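Local coordinates for glucose-6-phosphate isomerase like protein (PDB 1WIW), which probably interconverts phosphorylated sugars, acting on glucose 6-phosphate and mannose 6-phosphate as a member of the PGI/PMI family of isomerases, at residues 44-49 / 112-117; 51-56 / 170-175; 174-179 / 192-197; 219-224 / 256-261. All blocks are in the same frame, centred on the assembly; numbering follows the deposited sequence.

Contact 1. Residues 44-49 / 112-117; sequences YGEGQF and YRYLRF
The phenol ring of Y114 lays one face over G47 CA, with the carbonyl of E46 beside it, at the point where strand 39-45 turns into helix 48-54. This strand-turn-helix corner belongs to the N-terminal SIS domain, and helix 110-121 packs its tyrosine against it. The corner is a type II' turn from Y44 to G47, closed by the bond from G47 N to Y44 O, and it presents G47 CA squarely to the aromatic face. G47 CA sits 3.9 Å from the centroid of the Y114 ring and only 8° off the ring normal, a well-centred CH-pi contact. A CB on G47 would fall only 3.3 Å from Y114 CE2, so the bare backbone lets the ring come down flat. With chi1 at -81°, CG of Y114 stands beside the backbone N and the ring reaches out from the helix across the turn. The carbonyl of E46 comes in obliquely, its O 3.2 Å from Y114 CD1, while E46 CB touches Y114 CE1 at 3.8 Å. Beyond CG the glutamate chain is extended. Its carboxylate has its main partner elsewhere, a salt bridge from OE2 to R185; E46 OE1 lies 2.8 Å from a water and takes a weak bond from S107 N. That water bridges back to the ring, 2.7 Å from Y114 OH.

Contact 2. Residues 51-56 / 170-175; sequences ALLSGL and PLFRPL
F172 turns its CG anti to the backbone N (chi1 -169°), which sends the ring out toward helix 48-54, where L53 and L52 receive it. L53 meets it from a strained position: its chi1 of -95° falls well away from a staggered value, and this rotation carries both methyls over to the phenyl although CB itself does not aim there. CD2 of L53 comes closest, 3.3 Å from F172 CE1, a tight approach for two carbons, and the other methyl, CD1, is 3.7 Å from the same ring atom. The leucine lies aslant to the phenyl, with the CE1 corner of the ring against its isobutyl fork. L52 adds a looser touch from the next position along the helix, CB standing 4.4 Å from F172 CZ. The contact ties the two SIS domains together: helix 48-54 belongs to the N-terminal one, and the loop that runs from strand 164-168 into helix 174-185 belongs to the C-terminal one. F49 packs on the phenyl as well, and V255 and M256 of helix 251-272 press on L53. Replacing L53 by an alanine would probably open a gap beside F172 CE1, leaving P174 and F49 to hold the ring. Two residues on from the phenylalanine, P174 CD lies over the centre of one face of the F172 ring, 3.6 Å above its plane. The helix carrying the leucines ends just beyond them in an ST turn, where S54 OG accepts from L56 N at 3.1 Å.

Contact 3. Residues 174-179 / 192-197; sequences PLEGAV and LTPPPS
E176, on the first turn of helix 174-185, buries more surface here than any other residue, and T193 and P194 of the following loop lie against it. Its CG stands beside the backbone N and the chain runs extended from there, so the glutamate leans across the threonine toward the proline. The two side chains meet near their roots: T193 OG1 comes to 3.4 Å from E176 CB, and T193 CG2 to 3.6 Å from the same carbon. Further out, P194 lies at about a right angle to the glutamate chain, its CD beside the carboxylate end. The carboxylate oxygen OE1 accepts from S169 N and forms a salt bridge with R173, which binds the acid to the loop just ahead of its own helix. With a leucine here, S169 N would probably be left without its acceptor and R173 without its nearby negative charge. This is the C-terminal SIS domain, and the loop continues to the N-terminus of helix 198-204. It also faces the second subunit, where Q180 of that chain donates to T193 O. The chemistry is uneven: E176 OE1 has partners on its own side of the contact, while T193 OG1 is buried against E176 CB with no partner in the model. No hydrogen bond joins the two segments, which implies that they meet by packing.

Contact 4. Residues 219-224 / 256-261; sequences VLLGPG and MALWYR
The shortest polar bond here, from Y260 N to M256 O at 2.8 Å, is a helical one, and it spans the turn that carries L258, which reaches across to L221 and G222. L258 has its CG beside the backbone N (chi1 -76°), and CD1 then extends away from CA, so the isobutyl fork points at the end of strand 216-221. Both methyls face one backbone atom: G222 N is 3.7 Å from L258 CD1 and 3.8 Å from L258 CD2. The same CD1 touches L221 C at 3.8 Å and L221 CB at 4.1 Å, so one methyl covers the place where the strand leaves the sheet. This strand-turn-helix junction lies in the C-terminal SIS domain, whose parallel sheet has strand 216-221 between its neighbours, and G224 takes the N-cap position before helix 225-234. G222 adopts a positive phi of 86°, and at its CA a side chain would press on both L258 CD1 and P223 CD. L175 of helix 174-185 packs on both leucines, and V244 of the adjacent strand touches L258, adding to the apolar layer between sheet and helix. No hydrogen bond crosses between strand end and helix, which implies that apolar burial and close fit carry this contact between 219-224 and 256-261.

How the contacts relate
Contact 2 is the middle of the set, with centres 12 Å from contact 1, 11 Å from contact 3 and 12 Å from contact 4. Helix 48-54 serves contacts 1 and 2: F49 CE1 lies 3.9 Å from F172 CE1. Contacts 2 and 3 share P174 and L175, and R173 NH1 reaches P195 O at 2.9 Å, probably a hydrogen bond. L175 CD2 then meets L258 CD1 of contact 4 at 3.6 Å. Contacts 1 and 3 both border the second subunit, where Q48 packs on P196 of the other chain. In phosphoglucose isomerases the active site lies at the dimer interface, and it probably does here too.

Contact 1. Residues 44-49 / 112-117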
loop_
_atom_site.group_PDB
_atom_site.type_symbol
_atom_site.label_atom_id
_atom_site.label_comp_id
_atom_site.label_asym_id
_atom_site.label_seq_id
_atom_site.Cartn_x
_atom_site.Cartn_y
_atom_site.Cartn_z
ATOM N N TYR B 44 -13.330 1.739 6.838
ATOM C CA TYR B 44 -12.185 2.251 7.578
ATOM C C TYR B 44 -11.683 1.164 8.519
ATOM O O TYR B 44 -12.467 0.340 9.001
ATOM C CB TYR B 44 -12.587 3.478 8.398
ATOM C CG TYR B 44 -13.219 4.573 7.572
ATOM C CD1 TYR B 44 -14.576 4.544 7.257
ATOM C CD2 TYR B 44 -12.451 5.625 7.079
ATOM C CE1 TYR B 44 -15.152 5.540 6.470
ATOM C CE2 TYR B 44 -13.014 6.622 6.294
ATOM C CZ TYR B 44 -14.362 6.574 5.994
ATOM O OH TYR B 44 -14.914 7.565 5.216
ATOM N N GLY B 45 -10.378 1.161 8.773
ATOM C CA GLY B 45 -9.796 0.178 9.670
ATOM C C GLY B 45 -10.154 -1.257 9.331
ATOM O O GLY B 45 -9.882 -1.723 8.226
ATOM N N GLU B 46 -10.771 -1.947 10.290
ATOM C CA GLU B 46 -11.172 -3.342 10.139
ATOM C C GLU B 46 -12.255 -3.549 9.089
ATOM O O GLU B 46 -12.614 -4.684 8.783
ATOM C CB GLU B 46 -11.655 -3.899 11.485
ATOM C CG GLU B 46 -10.537 -4.100 12.516
ATOM C CD GLU B 46 -11.057 -4.511 13.892
ATOM O OE1 GLU B 46 -12.197 -5.024 13.977
ATOM O OE2 GLU B 46 -10.314 -4.331 14.885
ATOM N N GLY B 47 -12.774 -2.454 8.537
ATOM C CA GLY B 47 -13.812 -2.573 7.530
ATOM C C GLY B 47 -13.379 -2.201 6.120
ATOM O O GLY B 47 -14.110 -2.453 5.160
ATOM N N GLN B 48 -12.192 -1.618 5.979
ATOM C CA GLN B 48 -11.718 -1.193 4.663
ATOM C C GLN B 48 -11.499 -2.304 3.638
ATOM O O GLN B 48 -11.977 -2.215 2.507
ATOM C CB GLN B 48 -10.430 -0.384 4.791
ATOM C CG GLN B 48 -9.959 0.145 3.447
ATOM C CD GLN B 48 -8.688 0.954 3.542
ATOM O OE1 GLN B 48 -8.672 2.051 4.106
ATOM N NE2 GLN B 48 -7.608 0.415 2.989
ATOM N N PHE B 49 -10.769 -3.341 4.027
ATOM C CA PHE B 49 -10.494 -4.450 3.119
ATOM C C PHE B 49 -11.793 -5.054 2.585
ATOM O O PHE B 49 -11.927 -5.306 1.384
ATOM C CB PHE B 49 -9.668 -5.514 3.850
ATOM C CG PHE B 49 -9.173 -6.627 2.968
ATOM C CD1 PHE B 49 -8.443 -6.351 1.813
ATOM C CD2 PHE B 49 -9.410 -7.954 3.310
ATOM C CE1 PHE B 49 -7.956 -7.385 1.016
ATOM C CE2 PHE B 49 -8.929 -8.997 2.521
ATOM C CZ PHE B 49 -8.200 -8.711 1.371
ATOM N N TYR B 112 -13.479 -10.580 7.881
ATOM C CA TYR B 112 -14.380 -11.621 7.398
ATOM C C TYR B 112 -15.817 -11.295 7.781
ATOM O O TYR B 112 -16.734 -11.457 6.977
ATOM C CB TYR B 112 -14.007 -12.993 7.974
ATOM C CG TYR B 112 -15.127 -14.026 7.849
ATOM C CD1 TYR B 112 -16.093 -14.161 8.847
ATOM C CD2 TYR B 112 -15.253 -14.817 6.703
ATOM C CE1 TYR B 112 -17.167 -15.061 8.707
ATOM C CE2 TYR B 112 -16.321 -15.715 6.551
ATOM C CZ TYR B 112 -17.274 -15.829 7.556
ATOM O OH TYR B 112 -18.334 -16.698 7.405
ATOM N N ARG B 113 -16.013 -10.838 9.015
ATOM C CA ARG B 113 -17.352 -10.521 9.493
ATOM C C ARG B 113 -17.967 -9.323 8.760
ATOM O O ARG B 113 -19.169 -9.314 8.485
ATOM C CB ARG B 113 -17.320 -10.311 11.013
ATOM C CG ARG B 113 -16.772 -11.542 11.749
ATOM C CD ARG B 113 -16.675 -11.365 13.268
ATOM N NE ARG B 113 -16.056 -12.536 13.891
ATOM C CZ ARG B 113 -14.904 -12.513 14.553
ATOM N NH1 ARG B 113 -14.238 -11.374 14.693
ATOM N NH2 ARG B 113 -14.401 -13.636 15.055
ATOM N N TYR B 114 -17.160 -8.318 8.430
ATOM C CA TYR B 114 -17.695 -7.171 7.693
ATOM C C TYR B 114 -18.113 -7.626 6.293
ATOM O O TYR B 114 -19.195 -7.275 5.812
ATOM C CB TYR B 114 -16.654 -6.051 7.552
ATOM C CG TYR B 114 -16.491 -5.156 8.765
ATOM C CD1 TYR B 114 -15.545 -5.440 9.748
ATOM C CD2 TYR B 114 -17.272 -4.010 8.917
ATOM C CE1 TYR B 114 -15.377 -4.599 10.859
ATOM C CE2 TYR B 114 -17.116 -3.163 10.015
ATOM C CZ TYR B 114 -16.169 -3.461 10.983
ATOM O OH TYR B 114 -16.011 -2.626 12.068
ATOM N N LEU B 115 -17.249 -8.402 5.640
ATOM C CA LEU B 115 -17.534 -8.893 4.290
ATOM C C LEU B 115 -18.792 -9.754 4.258
ATOM O O LEU B 115 -19.637 -9.599 3.373
ATOM C CB LEU B 115 -16.350 -9.701 3.746
ATOM C CG LEU B 115 -16.578 -10.317 2.354
ATOM C CD1 LEU B 115 -16.827 -9.227 1.320
ATOM C CD2 LEU B 115 -15.381 -11.143 1.968
ATOM N N ARG B 116 -18.906 -10.658 5.227
ATOM C CA ARG B 116 -20.065 -11.539 5.326
ATOM C C ARG B 116 -21.347 -10.710 5.399
ATOM O O ARG B 116 -22.338 -11.012 4.733
ATOM C CB ARG B 116 -19.934 -12.433 6.564
ATOM C CG ARG B 116 -21.156 -13.307 6.874
ATOM C CD ARG B 116 -20.757 -14.466 7.787
ATOM N NE ARG B 116 -21.890 -15.282 8.218
ATOM C CZ ARG B 116 -22.689 -14.973 9.237
ATOM N NH1 ARG B 116 -23.701 -15.775 9.565
ATOM N NH2 ARG B 116 -22.471 -13.863 9.937
ATOM N N PHE B 117 -21.319 -9.653 6.201
ATOM C CA PHE B 117 -22.485 -8.790 6.336
ATOM C C PHE B 117 -22.829 -8.136 5.002
ATOM O O PHE B 117 -23.988 -8.146 4.588
ATOM C CB PHE B 117 -22.239 -7.717 7.401
ATOM C CG PHE B 117 -23.390 -6.762 7.574
ATOM C CD1 PHE B 117 -23.424 -5.554 6.880
ATOM C CD2 PHE B 117 -24.451 -7.078 8.422
ATOM C CE1 PHE B 117 -24.499 -4.672 7.030
ATOM C CE2 PHE B 117 -25.531 -6.205 8.578
ATOM C CZ PHE B 117 -25.554 -5.000 7.882
HETATM O O HOH W 1 -14.727 -3.901 14.065
#

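Contact 2. Residues 51-56 / 170-175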
loop_
_atom_site.group_PDB
_atom_site.type_symbol
_atom_site.label_atom_id
_atom_site.label_comp_id
_atom_site.label_asym_id
_atom_site.label_seq_id
_atom_site.Cartn_x
_atom_site.Cartn_y
_atom_site.Cartn_z
ATOM N N ALA B 51 -14.746 -3.660 2.371
ATOM C CA ALA B 51 -15.422 -2.712 1.493
ATOM C C ALA B 51 -14.861 -2.848 0.077
ATOM O O ALA B 51 -15.611 -2.885 -0.898
ATOM C CB ALA B 51 -15.224 -1.288 2.003
ATOM N N LEU B 52 -13.541 -2.931 -0.031
ATOM C CA LEU B 52 -12.897 -3.064 -1.335
ATOM C C LEU B 52 -13.205 -4.404 -1.996
ATOM O O LEU B 52 -13.468 -4.462 -3.196
ATOM C CB LEU B 52 -11.381 -2.875 -1.200
ATOM C CG LEU B 52 -10.884 -1.423 -1.112
ATOM C CD1 LEU B 52 -11.155 -0.721 -2.436
ATOM C CD2 LEU B 52 -11.570 -0.681 0.027
ATOM N N LEU B 53 -13.175 -5.477 -1.211
ATOM C CA LEU B 53 -13.459 -6.819 -1.719
ATOM C C LEU B 53 -14.847 -6.938 -2.319
ATOM O O LEU B 53 -15.043 -7.652 -3.298
ATOM C CB LEU B 53 -13.340 -7.863 -0.607
ATOM C CG LEU B 53 -12.013 -8.593 -0.463
ATOM C CD1 LEU B 53 -11.668 -9.325 -1.760
ATOM C CD2 LEU B 53 -10.950 -7.585 -0.114
ATOM N N SER B 54 -15.811 -6.255 -1.711
ATOM C CA SER B 54 -17.190 -6.293 -2.179
ATOM C C SER B 54 -17.310 -5.741 -3.596
ATOM O O SER B 54 -18.204 -6.122 -4.345
ATOM C CB SER B 54 -18.081 -5.473 -1.247
ATOM O OG SER B 54 -17.854 -4.087 -1.441
ATOM N N GLY B 55 -16.409 -4.837 -3.960
ATOM C CA GLY B 55 -16.458 -4.252 -5.289
ATOM C C GLY B 55 -17.521 -3.174 -5.410
ATOM O O GLY B 55 -17.673 -2.556 -6.464
ATOM N N LEU B 56 -18.269 -2.952 -4.334
ATOM C CA LEU B 56 -19.314 -1.930 -4.321
ATOM C C LEU B 56 -18.715 -0.538 -4.512
ATOM O O LEU B 56 -17.560 -0.296 -4.166
ATOM C CB LEU B 56 -20.064 -1.953 -2.984
ATOM C CG LEU B 56 -20.950 -3.143 -2.624
ATOM C CD1 LEU B 56 -21.422 -3.007 -1.188
ATOM C CD2 LEU B 56 -22.142 -3.199 -3.572
ATOM N N PRO B 170 -0.874 -10.767 -6.667
ATOM C CA PRO B 170 -1.305 -10.342 -8.004
ATOM C C PRO B 170 -2.814 -10.449 -8.251
ATOM O O PRO B 170 -3.406 -9.567 -8.870
ATOM C CB PRO B 170 -0.524 -11.275 -8.933
ATOM C CG PRO B 170 0.688 -11.618 -8.153
ATOM C CD PRO B 170 0.152 -11.820 -6.760
ATOM N N LEU B 171 -3.430 -11.535 -7.779
ATOM C CA LEU B 171 -4.862 -11.739 -7.993
ATOM C C LEU B 171 -5.690 -10.587 -7.438
ATOM O O LEU B 171 -6.790 -10.318 -7.919
ATOM C CB LEU B 171 -5.328 -13.064 -7.373
ATOM C CG LEU B 171 -5.686 -13.134 -5.887
ATOM C CD1 LEU B 171 -6.459 -14.430 -5.610
ATOM C CD2 LEU B 171 -4.423 -13.058 -5.041
ATOM N N PHE B 172 -5.158 -9.912 -6.425
ATOM C CA PHE B 172 -5.830 -8.775 -5.806
ATOM C C PHE B 172 -4.789 -8.087 -4.929
ATOM O O PHE B 172 -4.502 -8.540 -3.816
ATOM C CB PHE B 172 -7.008 -9.251 -4.959
ATOM C CG PHE B 172 -7.913 -8.145 -4.508
ATOM C CD1 PHE B 172 -8.138 -7.922 -3.159
ATOM C CD2 PHE B 172 -8.554 -7.332 -5.438
ATOM C CE1 PHE B 172 -8.991 -6.908 -2.737
ATOM C CE2 PHE B 172 -9.409 -6.315 -5.026
ATOM C CZ PHE B 172 -9.628 -6.104 -3.669
ATOM N N ARG B 173 -4.223 -6.996 -5.440
ATOM C CA ARG B 173 -3.173 -6.271 -4.734
ATOM C C ARG B 173 -3.499 -5.833 -3.307
ATOM O O ARG B 173 -2.627 -5.867 -2.439
ATOM C CB ARG B 173 -2.715 -5.066 -5.568
ATOM C CG ARG B 173 -2.078 -5.440 -6.914
ATOM C CD ARG B 173 -0.864 -6.355 -6.746
ATOM N NE ARG B 173 0.139 -5.767 -5.863
ATOM C CZ ARG B 173 1.003 -4.823 -6.221
ATOM N NH1 ARG B 173 1.868 -4.347 -5.331
ATOM N NH2 ARG B 173 1.023 -4.371 -7.472
ATOM N N PRO B 174 -4.749 -5.415 -3.038
ATOM C CA PRO B 174 -5.059 -4.996 -1.665
ATOM C C PRO B 174 -4.897 -6.100 -0.616
ATOM O O PRO B 174 -4.857 -5.817 0.583
ATOM C CB PRO B 174 -6.495 -4.493 -1.774
ATOM C CG PRO B 174 -6.539 -3.931 -3.166
ATOM C CD PRO B 174 -5.828 -5.012 -3.959
ATOM N N LEU B 175 -4.801 -7.355 -1.057
ATOM C CA LEU B 175 -4.633 -8.460 -0.115
ATOM C C LEU B 175 -3.311 -8.317 0.648
ATOM O O LEU B 175 -3.247 -8.604 1.846
ATOM C CB LEU B 175 -4.663 -9.812 -0.841
ATOM C CG LEU B 175 -4.310 -11.044 0.016
ATOM C CD1 LEU B 175 -5.282 -11.167 1.189
ATOM C CD2 LEU B 175 -4.350 -12.307 -0.845
#

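Contact 3. Residues 174-179 / 192-197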
loop_
_atom_site.group_PDB
_atom_site.type_symbol
_atom_site.label_atom_id
_atom_site.label_comp_id
_atom_site.label_asym_id
_atom_site.label_seq_id
_atom_site.Cartn_x
_atom_site.Cartn_y
_atom_site.Cartn_z
ATOM N N PRO B 174 -4.749 -5.415 -3.038
ATOM C CA PRO B 174 -5.059 -4.996 -1.665
ATOM C C PRO B 174 -4.897 -6.100 -0.616
ATOM O O PRO B 174 -4.857 -5.817 0.583
ATOM C CB PRO B 174 -6.495 -4.493 -1.774
ATOM C CG PRO B 174 -6.539 -3.931 -3.166
ATOM C CD PRO B 174 -5.828 -5.012 -3.959
ATOM N N LEU B 175 -4.801 -7.355 -1.057
ATOM C CA LEU B 175 -4.633 -8.460 -0.115
ATOM C C LEU B 175 -3.311 -8.317 0.648
ATOM O O LEU B 175 -3.247 -8.604 1.846
ATOM C CB LEU B 175 -4.663 -9.812 -0.841
ATOM C CG LEU B 175 -4.310 -11.044 0.016
ATOM C CD1 LEU B 175 -5.282 -11.167 1.189
ATOM C CD2 LEU B 175 -4.350 -12.307 -0.845
ATOM N N GLU B 176 -2.266 -7.868 -0.045
ATOM C CA GLU B 176 -0.941 -7.687 0.562
ATOM C C GLU B 176 -1.025 -6.825 1.818
ATOM O O GLU B 176 -0.474 -7.172 2.866
ATOM C CB GLU B 176 0.008 -7.022 -0.441
ATOM C CG GLU B 176 0.212 -7.831 -1.706
ATOM C CD GLU B 176 0.703 -6.995 -2.871
ATOM O OE1 GLU B 176 0.871 -7.563 -3.964
ATOM O OE2 GLU B 176 0.916 -5.776 -2.697
ATOM N N GLY B 177 -1.714 -5.695 1.694
ATOM C CA GLY B 177 -1.875 -4.791 2.815
ATOM C C GLY B 177 -2.624 -5.442 3.962
ATOM O O GLY B 177 -2.265 -5.257 5.121
ATOM N N ALA B 178 -3.660 -6.210 3.644
ATOM C CA ALA B 178 -4.441 -6.876 4.680
ATOM C C ALA B 178 -3.601 -7.927 5.412
ATOM O O ALA B 178 -3.741 -8.107 6.626
ATOM C CB ALA B 178 -5.683 -7.530 4.066
ATOM N N VAL B 179 -2.743 -8.629 4.672
ATOM C CA VAL B 179 -1.890 -9.646 5.273
ATOM C C VAL B 179 -0.780 -8.985 6.083
ATOM O O VAL B 179 -0.393 -9.482 7.143
ATOM C CB VAL B 179 -1.278 -10.589 4.210
ATOM C CG1 VAL B 179 -0.225 -11.490 4.854
ATOM C CG2 VAL B 179 -2.383 -11.466 3.591
ATOM N N LEU B 192 6.541 -6.368 4.642
ATOM C CA LEU B 192 6.320 -5.304 3.675
ATOM C C LEU B 192 5.608 -5.765 2.427
ATOM O O LEU B 192 5.462 -6.960 2.169
ATOM C CB LEU B 192 7.624 -4.623 3.265
ATOM C CG LEU B 192 8.499 -5.347 2.251
ATOM C CD1 LEU B 192 9.375 -4.335 1.512
ATOM C CD2 LEU B 192 9.326 -6.394 2.964
ATOM N N THR B 193 5.194 -4.773 1.652
ATOM C CA THR B 193 4.475 -4.967 0.411
ATOM C C THR B 193 5.186 -4.186 -0.684
ATOM O O THR B 193 5.830 -3.171 -0.417
ATOM C CB THR B 193 3.043 -4.421 0.550
ATOM O OG1 THR B 193 2.298 -5.283 1.420
ATOM C CG2 THR B 193 2.358 -4.329 -0.798
ATOM N N PRO B 194 5.102 -4.664 -1.930
ATOM C CA PRO B 194 5.765 -3.929 -3.009
ATOM C C PRO B 194 4.857 -2.780 -3.436
ATOM O O PRO B 194 3.687 -2.735 -3.063
ATOM C CB PRO B 194 5.923 -4.982 -4.096
ATOM C CG PRO B 194 4.710 -5.845 -3.895
ATOM C CD PRO B 194 4.646 -5.987 -2.391
ATOM N N PRO B 195 5.392 -1.821 -4.196
ATOM C CA PRO B 195 4.573 -0.695 -4.649
ATOM C C PRO B 195 3.680 -1.128 -5.818
ATOM O O PRO B 195 3.697 -2.292 -6.221
ATOM C CB PRO B 195 5.625 0.340 -5.060
ATOM C CG PRO B 195 6.742 -0.519 -5.564
ATOM C CD PRO B 195 6.816 -1.596 -4.507
ATOM N N PRO B 196 2.871 -0.204 -6.362
ATOM C CA PRO B 196 1.998 -0.546 -7.488
ATOM C C PRO B 196 2.732 -1.276 -8.614
ATOM O O PRO B 196 2.247 -2.291 -9.108
ATOM C CB PRO B 196 1.463 0.807 -7.912
ATOM C CG PRO B 196 1.264 1.479 -6.584
ATOM C CD PRO B 196 2.540 1.136 -5.837
ATOM N N SER B 197 3.887 -0.751 -9.025
ATOM C CA SER B 197 4.692 -1.388 -10.069
ATOM C C SER B 197 5.561 -2.402 -9.342
ATOM O O SER B 197 6.757 -2.183 -9.143
ATOM C CB SER B 197 5.588 -0.364 -10.782
ATOM O OG SER B 197 4.826 0.619 -11.460
#

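Contact 4. Residues 219-224 / 256-261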
loop_
_atom_site.group_PDB
_atom_site.type_symbol
_atom_site.label_atom_id
_atom_site.label_comp_id
_atom_site.label_asym_id
_atom_site.label_seq_id
_atom_site.Cartn_x
_atom_site.Cartn_y
_atom_site.Cartn_z
ATOM N N VAL B 219 6.764 -13.967 -0.299
ATOM C CA VAL B 219 5.575 -14.801 -0.148
ATOM C C VAL B 219 4.612 -14.449 -1.268
ATOM O O VAL B 219 3.944 -13.417 -1.219
ATOM C CB VAL B 219 4.880 -14.562 1.209
ATOM C CG1 VAL B 219 3.687 -15.491 1.351
ATOM C CG2 VAL B 219 5.862 -14.794 2.344
ATOM N N LEU B 220 4.559 -15.299 -2.288
ATOM C CA LEU B 220 3.675 -15.053 -3.421
ATOM C C LEU B 220 2.302 -15.641 -3.106
ATOM O O LEU B 220 2.147 -16.849 -2.958
ATOM C CB LEU B 220 4.263 -15.679 -4.690
ATOM C CG LEU B 220 5.731 -15.313 -4.951
ATOM C CD1 LEU B 220 6.201 -15.933 -6.255
ATOM C CD2 LEU B 220 5.890 -13.797 -4.997
ATOM N N LEU B 221 1.313 -14.766 -2.991
ATOM C CA LEU B 221 -0.043 -15.172 -2.660
ATOM C C LEU B 221 -0.950 -15.411 -3.867
ATOM O O LEU B 221 -1.331 -14.471 -4.564
ATOM C CB LEU B 221 -0.678 -14.107 -1.753
ATOM C CG LEU B 221 0.038 -13.881 -0.422
ATOM C CD1 LEU B 221 -0.467 -12.611 0.237
ATOM C CD2 LEU B 221 -0.196 -15.092 0.468
ATOM N N GLY B 222 -1.291 -16.670 -4.114
ATOM C CA GLY B 222 -2.194 -16.977 -5.213
ATOM C C GLY B 222 -1.613 -17.161 -6.606
ATOM O O GLY B 222 -0.426 -16.942 -6.831
ATOM N N PRO B 223 -2.458 -17.552 -7.574
ATOM C CA PRO B 223 -2.097 -17.792 -8.974
ATOM C C PRO B 223 -2.031 -16.539 -9.842
ATOM O O PRO B 223 -2.394 -15.447 -9.407
ATOM C CB PRO B 223 -3.194 -18.739 -9.438
ATOM C CG PRO B 223 -4.392 -18.160 -8.766
ATOM C CD PRO B 223 -3.885 -17.859 -7.351
ATOM N N GLY B 224 -1.583 -16.719 -11.081
ATOM C CA GLY B 224 -1.486 -15.607 -12.010
ATOM C C GLY B 224 -0.169 -15.578 -12.768
ATOM O O GLY B 224 0.852 -16.068 -12.283
HETATM N N MSE B 256 -10.015 -14.583 0.141
HETATM C CA MSE B 256 -10.342 -14.814 1.541
HETATM C C MSE B 256 -9.642 -16.063 2.095
HETATM O O MSE B 256 -9.235 -16.088 3.261
HETATM C CB MSE B 256 -11.859 -14.913 1.693
HETATM C CG MSE B 256 -12.452 -14.002 2.766
HETATM SE SE MSE B 256 -11.782 -12.170 2.778
HETATM C CE MSE B 256 -12.398 -11.620 1.030
ATOM N N ALA B 257 -9.495 -17.095 1.265
ATOM C CA ALA B 257 -8.816 -18.317 1.691
ATOM C C ALA B 257 -7.350 -18.002 1.962
ATOM O O ALA B 257 -6.769 -18.499 2.924
ATOM C CB ALA B 257 -8.930 -19.400 0.616
ATOM N N LEU B 258 -6.751 -17.177 1.108
ATOM C CA LEU B 258 -5.354 -16.789 1.294
ATOM C C LEU B 258 -5.257 -15.991 2.589
ATOM O O LEU B 258 -4.390 -16.240 3.420
ATOM C CB LEU B 258 -4.867 -15.932 0.120
ATOM C CG LEU B 258 -4.556 -16.653 -1.198
ATOM C CD1 LEU B 258 -4.390 -15.633 -2.313
ATOM C CD2 LEU B 258 -3.297 -17.504 -1.050
ATOM N N TRP B 259 -6.154 -15.024 2.748
ATOM C CA TRP B 259 -6.191 -14.188 3.947
ATOM C C TRP B 259 -6.311 -15.056 5.207
ATOM O O TRP B 259 -5.601 -14.837 6.188
ATOM C CB TRP B 259 -7.381 -13.226 3.860
ATOM C CG TRP B 259 -7.585 -12.375 5.080
ATOM C CD1 TRP B 259 -6.973 -11.191 5.372
ATOM C CD2 TRP B 259 -8.458 -12.659 6.178
ATOM N NE1 TRP B 259 -7.413 -10.718 6.591
ATOM C CE2 TRP B 259 -8.323 -11.603 7.106
ATOM C CE3 TRP B 259 -9.344 -13.708 6.468
ATOM C CZ2 TRP B 259 -9.042 -11.564 8.314
ATOM C CZ3 TRP B 259 -10.062 -13.668 7.669
ATOM C CH2 TRP B 259 -9.902 -12.602 8.574
ATOM N N TYR B 260 -7.213 -16.035 5.177
ATOM C CA TYR B 260 -7.430 -16.929 6.321
ATOM C C TYR B 260 -6.187 -17.762 6.651
ATOM O O TYR B 260 -5.812 -17.892 7.817
ATOM C CB TYR B 260 -8.614 -17.861 6.041
ATOM C CG TYR B 260 -9.024 -18.753 7.205
ATOM C CD1 TYR B 260 -9.508 -18.206 8.396
ATOM C CD2 TYR B 260 -8.974 -20.141 7.096
ATOM C CE1 TYR B 260 -9.940 -19.018 9.449
ATOM C CE2 TYR B 260 -9.402 -20.970 8.149
ATOM C CZ TYR B 260 -9.886 -20.400 9.317
ATOM O OH TYR B 260 -10.335 -21.202 10.346
ATOM N N ARG B 261 -5.546 -18.332 5.636
ATOM C CA ARG B 261 -4.346 -19.128 5.886
ATOM C C ARG B 261 -3.233 -18.249 6.462
ATOM O O ARG B 261 -2.412 -18.709 7.254
ATOM C CB ARG B 261 -3.853 -19.799 4.600
ATOM C CG ARG B 261 -2.584 -20.615 4.816
ATOM C CD ARG B 261 -2.057 -21.247 3.536
ATOM N NE ARG B 261 -2.971 -22.239 2.982
ATOM C CZ ARG B 261 -2.596 -23.197 2.137
ATOM N NH1 ARG B 261 -3.484 -24.067 1.671
ATOM N NH2 ARG B 261 -1.325 -23.295 1.771
#